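Local coordinates for protein apical membrane antigen 1 (Babesia divergens, PDB 4APM) that is a calcium-binding surface antigen of a blood parasite and probably helps form the moving junction through which the parasite invades its host cell, at residues C217-A225 and V348-F359. Residues are numbered along the deposited sequence; the frame is centred on the assembly and turned at random.
Sequences CPMYPVKDA and VGSPLEQDAVPF
Ser350 N gives its hydrogen to Met219 O at 2.9 Å, tilted 34° from the carbonyl plane, the first of three backbone hydrogen bonds between residues 217-225 and 348-359. Farther along, Val357 N donates to Pro221 O and Lys223 N to Val357 O, each at 2.9 Å and close to the C=O axis. Pro221 O also receives a CA-H...O contact from Ala356 CA, at 3.1 Å. Between these bonds the ring of Pro221 sits in the curve of residues 350-356, CG lying 3.4 Å from Ser350 O. The curve begins with an ST turn and continues into a short 3-10 segment, 353-355: Ser350 OG, anti to the backbone N (chi1 -171°), accepts from Leu352 N and donates to the anti lone pair of Asp355 OD2 at 2.6 Å. Val222 and Val357 form an isolated beta bridge, and Val222 is also backbone-bonded to Ala344 of strand 342-346, so that the chain around Val222 lies between that strand and Val357. A type II turn from Val222 to Ala225 then leads into strand 225-231. Its Asp224 carboxylate is satisfied by Ser408 OG and Gly341 N, while Lys223 NZ bridges to Glu407. Ala225 CB approaches Phe359 CD2 at the ring edge. The Tyr220 ring carries Met219 CB over one face, and its hydroxyl is bonded to Glu214. At the other end, Pro218 CG meets Val348 CG2 at 3.7 Å.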
ATOM      1  N   CYS A 217       2.022  -7.316   5.952  1.00 29.62           N
ATOM      2  CA  CYS A 217       1.658  -6.421   4.849  1.00 31.43           C
ATOM      3  C   CYS A 217       2.580  -5.209   4.935  1.00 28.78           C
ATOM      4  O   CYS A 217       2.952  -4.806   6.035  1.00 29.61           O
ATOM      5  CB  CYS A 217       0.207  -5.956   5.035  1.00 26.90           C
ATOM      6  SG  CYS A 217      -1.056  -7.217   4.785  1.00 30.23           S
ATOM      7  N   PRO A 218       2.928  -4.600   3.789  1.00 29.90           N
ATOM      8  CA  PRO A 218       3.799  -3.422   3.838  1.00 29.34           C
ATOM      9  C   PRO A 218       3.006  -2.142   4.142  1.00 29.91           C
ATOM     10  O   PRO A 218       2.772  -1.344   3.243  1.00 29.06           O
ATOM     11  CB  PRO A 218       4.347  -3.358   2.401  1.00 29.67           C
ATOM     12  CG  PRO A 218       3.210  -3.887   1.571  1.00 27.63           C
ATOM     13  CD  PRO A 218       2.654  -5.018   2.393  1.00 29.66           C
ATOM     14  N   MET A 219       2.662  -1.922   5.409  1.00 27.81           N
ATOM     15  CA  MET A 219       1.758  -0.828   5.783  1.00 27.66           C
ATOM     16  C   MET A 219       2.444   0.527   5.881  1.00 28.69           C
ATOM     17  O   MET A 219       1.774   1.553   5.856  1.00 25.35           O
ATOM     18  CB  MET A 219       1.031  -1.143   7.102  1.00 27.08           C
ATOM     19  CG  MET A 219       0.267  -2.472   7.078  1.00 25.60           C
ATOM     20  SD  MET A 219      -0.880  -2.626   5.673  1.00 24.18           S
ATOM     21  CE  MET A 219      -1.871  -1.169   5.890  1.00 18.65           C
ATOM     22  N   TYR A 220       3.777   0.541   5.930  1.00 28.09           N
ATOM     23  CA  TYR A 220       4.479   1.805   6.155  1.00 29.11           C
ATOM     24  C   TYR A 220       5.545   2.116   5.127  1.00 25.71           C
ATOM     25  O   TYR A 220       6.366   1.259   4.795  1.00 27.25           O
ATOM     26  CB  TYR A 220       5.036   1.890   7.592  1.00 32.64           C
ATOM     27  CG  TYR A 220       4.020   1.450   8.620  1.00 35.02           C
ATOM     28  CD1 TYR A 220       2.890   2.221   8.885  1.00 41.53           C
ATOM     29  CD2 TYR A 220       4.115   0.204   9.224  1.00 40.16           C
ATOM     30  CE1 TYR A 220       1.914   1.781   9.770  1.00 42.72           C
ATOM     31  CE2 TYR A 220       3.145  -0.243  10.115  1.00 44.38           C
ATOM     32  CZ  TYR A 220       2.055   0.548  10.385  1.00 43.81           C
ATOM     33  OH  TYR A 220       1.089   0.090  11.262  1.00 55.93           O
ATOM     34  N   PRO A 221       5.580   3.379   4.660  1.00 23.88           N
ATOM     35  CA  PRO A 221       6.750   3.825   3.918  1.00 23.62           C
ATOM     36  C   PRO A 221       8.049   3.470   4.690  1.00 26.50           C
ATOM     37  O   PRO A 221       8.090   3.596   5.924  1.00 26.31           O
ATOM     38  CB  PRO A 221       6.559   5.351   3.853  1.00 21.18           C
ATOM     39  CG  PRO A 221       5.089   5.546   3.980  1.00 21.30           C
ATOM     40  CD  PRO A 221       4.658   4.488   4.959  1.00 20.98           C
ATOM     41  N   VAL A 222       9.070   2.985   3.986  1.00 25.62           N
ATOM     42  CA  VAL A 222      10.379   2.819   4.600  1.00 26.55           C
ATOM     43  C   VAL A 222      11.253   4.050   4.320  1.00 31.27           C
ATOM     44  O   VAL A 222      11.546   4.384   3.141  1.00 29.22           O
ATOM     45  CB  VAL A 222      11.065   1.527   4.143  1.00 27.73           C
ATOM     46  CG1 VAL A 222      12.345   1.298   4.930  1.00 23.66           C
ATOM     47  CG2 VAL A 222      10.110   0.335   4.306  1.00 25.59           C
ATOM     48  N   LYS A 223      11.609   4.756   5.400  1.00 29.65           N
ATOM     49  CA  LYS A 223      12.394   6.002   5.321  1.00 30.29           C
ATOM     50  C   LYS A 223      13.795   5.679   4.859  1.00 28.15           C
ATOM     51  O   LYS A 223      14.293   4.596   5.140  1.00 29.82           O
ATOM     52  CB  LYS A 223      12.440   6.693   6.692  1.00 30.70           C
ATOM     53  CG  LYS A 223      13.079   8.064   6.670  1.00 34.57           C
ATOM     54  CD  LYS A 223      12.842   8.831   7.969  1.00 36.24           C
ATOM     55  CE  LYS A 223      13.057   7.965   9.196  1.00 39.87           C
ATOM     56  NZ  LYS A 223      13.082   8.767  10.455  1.00 44.15           N
ATOM     57  N   ASP A 224      14.384   6.585   4.081  1.00 29.60           N
ATOM     58  CA  ASP A 224      15.776   6.470   3.597  1.00 29.06           C
ATOM     59  C   ASP A 224      16.016   5.248   2.726  1.00 29.61           C
ATOM     60  O   ASP A 224      17.111   4.675   2.746  1.00 31.41           O
ATOM     61  CB  ASP A 224      16.768   6.488   4.763  1.00 28.82           C
ATOM     62  CG  ASP A 224      16.656   7.738   5.596  1.00 31.68           C
ATOM     63  OD1 ASP A 224      16.600   8.854   5.038  1.00 36.49           O
ATOM     64  OD2 ASP A 224      16.573   7.606   6.815  1.00 36.33           O
ATOM     65  N   ALA A 225      14.998   4.844   1.965  1.00 31.27           N
ATOM     66  CA  ALA A 225      15.056   3.580   1.198  1.00 28.52           C
ATOM     67  C   ALA A 225      14.622   3.751  -0.232  1.00 27.79           C
ATOM     68  O   ALA A 225      13.661   4.478  -0.530  1.00 27.79           O
ATOM     69  CB  ALA A 225      14.207   2.504   1.869  1.00 30.86           C
ATOM     70  N   VAL A 348      -0.689  -0.262  -0.720  1.00 19.16           N
ATOM     71  CA  VAL A 348      -1.602  -0.601   0.408  1.00 20.98           C
ATOM     72  C   VAL A 348      -1.332   0.232   1.649  1.00 23.04           C
ATOM     73  O   VAL A 348      -2.218   0.386   2.513  1.00 24.01           O
ATOM     74  CB  VAL A 348      -1.601  -2.098   0.794  1.00 21.11           C
ATOM     75  CG1 VAL A 348      -2.016  -2.967  -0.381  1.00 21.46           C
ATOM     76  CG2 VAL A 348      -0.249  -2.517   1.314  1.00 19.72           C
ATOM     77  N   GLY A 349      -0.115   0.783   1.716  1.00 22.07           N
ATOM     78  CA  GLY A 349       0.412   1.385   2.927  1.00 22.65           C
ATOM     79  C   GLY A 349       0.074   2.858   3.036  1.00 23.93           C
ATOM     80  O   GLY A 349      -0.423   3.477   2.095  1.00 23.11           O
ATOM     81  N   SER A 350       0.374   3.422   4.188  1.00 22.85           N
ATOM     82  CA  SER A 350       0.175   4.832   4.395  1.00 24.43           C
ATOM     83  C   SER A 350       0.765   5.707   3.272  1.00 21.43           C
ATOM     84  O   SER A 350       1.879   5.470   2.804  1.00 22.92           O
ATOM     85  CB  SER A 350       0.774   5.258   5.735  1.00 23.68           C
ATOM     86  OG  SER A 350       0.350   6.593   5.967  1.00 25.79           O
ATOM     87  N   PRO A 351       0.023   6.725   2.854  1.00 21.16           N
ATOM     88  CA  PRO A 351       0.556   7.773   1.959  1.00 21.66           C
ATOM     89  C   PRO A 351       1.445   8.854   2.637  1.00 25.88           C
ATOM     90  O   PRO A 351       1.944   9.760   1.945  1.00 29.89           O
ATOM     91  CB  PRO A 351      -0.725   8.446   1.434  1.00 20.82           C
ATOM     92  CG  PRO A 351      -1.705   8.305   2.574  1.00 19.60           C
ATOM     93  CD  PRO A 351      -1.419   6.924   3.152  1.00 19.89           C
ATOM     94  N   LEU A 352       1.599   8.801   3.966  1.00 28.92           N
ATOM     95  CA  LEU A 352       2.212   9.915   4.751  1.00 28.90           C
ATOM     96  C   LEU A 352       3.636   9.610   5.115  1.00 27.53           C
ATOM     97  O   LEU A 352       3.901   8.574   5.737  1.00 28.68           O
ATOM     98  CB  LEU A 352       1.467  10.124   6.073  1.00 25.86           C
ATOM     99  CG  LEU A 352      -0.006  10.449   6.018  1.00 29.71           C
ATOM    100  CD1 LEU A 352      -0.516  10.823   7.418  1.00 27.35           C
ATOM    101  CD2 LEU A 352      -0.221  11.566   4.998  1.00 26.74           C
ATOM    102  N   GLU A 353       4.538  10.549   4.845  1.00 29.35           N
ATOM    103  CA  GLU A 353       5.906  10.449   5.387  1.00 34.76           C
ATOM    104  C   GLU A 353       5.880  10.230   6.873  1.00 32.57           C
ATOM    105  O   GLU A 353       6.741   9.536   7.406  1.00 39.72           O
ATOM    106  CB  GLU A 353       6.734  11.716   5.127  1.00 35.74           C
ATOM    107  CG  GLU A 353       7.371  11.809   3.755  1.00 38.11           C
ATOM    108  CD  GLU A 353       8.133  13.112   3.584  1.00 39.66           C
ATOM    109  OE1 GLU A 353       8.745  13.570   4.575  1.00 42.92           O
ATOM    110  OE2 GLU A 353       8.040  13.727   2.500  1.00 41.22           O
ATOM    111  N   GLN A 354       4.944  10.873   7.560  1.00 33.53           N
ATOM    112  CA  GLN A 354       4.908  10.776   9.029  1.00 38.94           C
ATOM    113  C   GLN A 354       4.847   9.331   9.491  1.00 36.38           C
ATOM    114  O   GLN A 354       5.064   9.062  10.664  1.00 36.63           O
ATOM    115  CB  GLN A 354       3.662  11.435   9.623  1.00 40.76           C
ATOM    116  CG  GLN A 354       3.308  12.819   9.173  1.00 47.01           C
ATOM    117  CD  GLN A 354       1.876  13.132   9.562  1.00 56.89           C
ATOM    118  OE1 GLN A 354       1.254  12.383  10.332  1.00 65.11           O
ATOM    119  NE2 GLN A 354       1.331  14.208   9.017  1.00 61.23           N
ATOM    120  N   ASP A 355       4.312   8.445   8.652  1.00 32.16           N
ATOM    121  CA  ASP A 355       3.989   7.105   9.130  1.00 28.52           C
ATOM    122  C   ASP A 355       5.086   6.150   8.818  1.00 29.53           C
ATOM    123  O   ASP A 355       4.947   4.942   9.000  1.00 32.71           O
ATOM    124  CB  ASP A 355       2.709   6.605   8.532  1.00 27.63           C
ATOM    125  CG  ASP A 355       1.519   7.265   9.111  1.00 30.74           C
ATOM    126  OD1 ASP A 355       1.613   7.807  10.240  1.00 38.06           O
ATOM    127  OD2 ASP A 355       0.465   7.213   8.462  1.00 28.75           O
ATOM    128  N   ALA A 356       6.194   6.681   8.348  1.00 29.35           N
ATOM    129  CA  ALA A 356       7.284   5.827   7.966  1.00 31.65           C
ATOM    130  C   ALA A 356       7.960   5.062   9.120  1.00 31.76           C
ATOM    131  O   ALA A 356       7.928   5.440  10.288  1.00 30.33           O
ATOM    132  CB  ALA A 356       8.303   6.591   7.142  1.00 32.11           C
ATOM    133  N   VAL A 357       8.689   4.053   8.709  1.00 32.54           N
ATOM    134  CA  VAL A 357       9.337   3.126   9.563  1.00 33.32           C
ATOM    135  C   VAL A 357      10.794   3.252   9.140  1.00 36.93           C
ATOM    136  O   VAL A 357      11.067   3.460   7.959  1.00 38.27           O
ATOM    137  CB  VAL A 357       8.724   1.731   9.264  1.00 34.20           C
ATOM    138  CG1 VAL A 357       9.693   0.744   8.634  1.00 31.17           C
ATOM    139  CG2 VAL A 357       7.938   1.199  10.453  1.00 28.44           C
ATOM    140  N   PRO A 358      11.733   3.251  10.099  1.00 38.31           N
ATOM    141  CA  PRO A 358      13.127   3.490   9.704  1.00 37.21           C
ATOM    142  C   PRO A 358      13.674   2.375   8.827  1.00 37.52           C
ATOM    143  O   PRO A 358      13.232   1.229   8.952  1.00 40.20           O
ATOM    144  CB  PRO A 358      13.876   3.519  11.054  1.00 36.97           C
ATOM    145  CG  PRO A 358      12.955   2.862  12.032  1.00 33.93           C
ATOM    146  CD  PRO A 358      11.578   3.248  11.563  1.00 37.85           C
ATOM    147  N   PHE A 359      14.620   2.705   7.943  1.00 38.31           N
ATOM    148  CA  PHE A 359      15.419   1.698   7.208  1.00 37.50           C
ATOM    149  C   PHE A 359      15.928   0.626   8.193  1.00 42.76           C
ATOM    150  O   PHE A 359      16.226   0.948   9.347  1.00 44.01           O
ATOM    151  CB  PHE A 359      16.601   2.377   6.477  1.00 33.30           C
ATOM    152  CG  PHE A 359      17.340   1.458   5.538  1.00 29.15           C
ATOM    153  CD1 PHE A 359      18.218   0.520   6.028  1.00 30.93           C
ATOM    154  CD2 PHE A 359      17.061   1.461   4.183  1.00 29.97           C
ATOM    155  CE1 PHE A 359      18.839  -0.375   5.187  1.00 32.10           C
ATOM    156  CE2 PHE A 359      17.670   0.564   3.329  1.00 33.09           C
ATOM    157  CZ  PHE A 359      18.574  -0.353   3.832  1.00 35.09           C
TER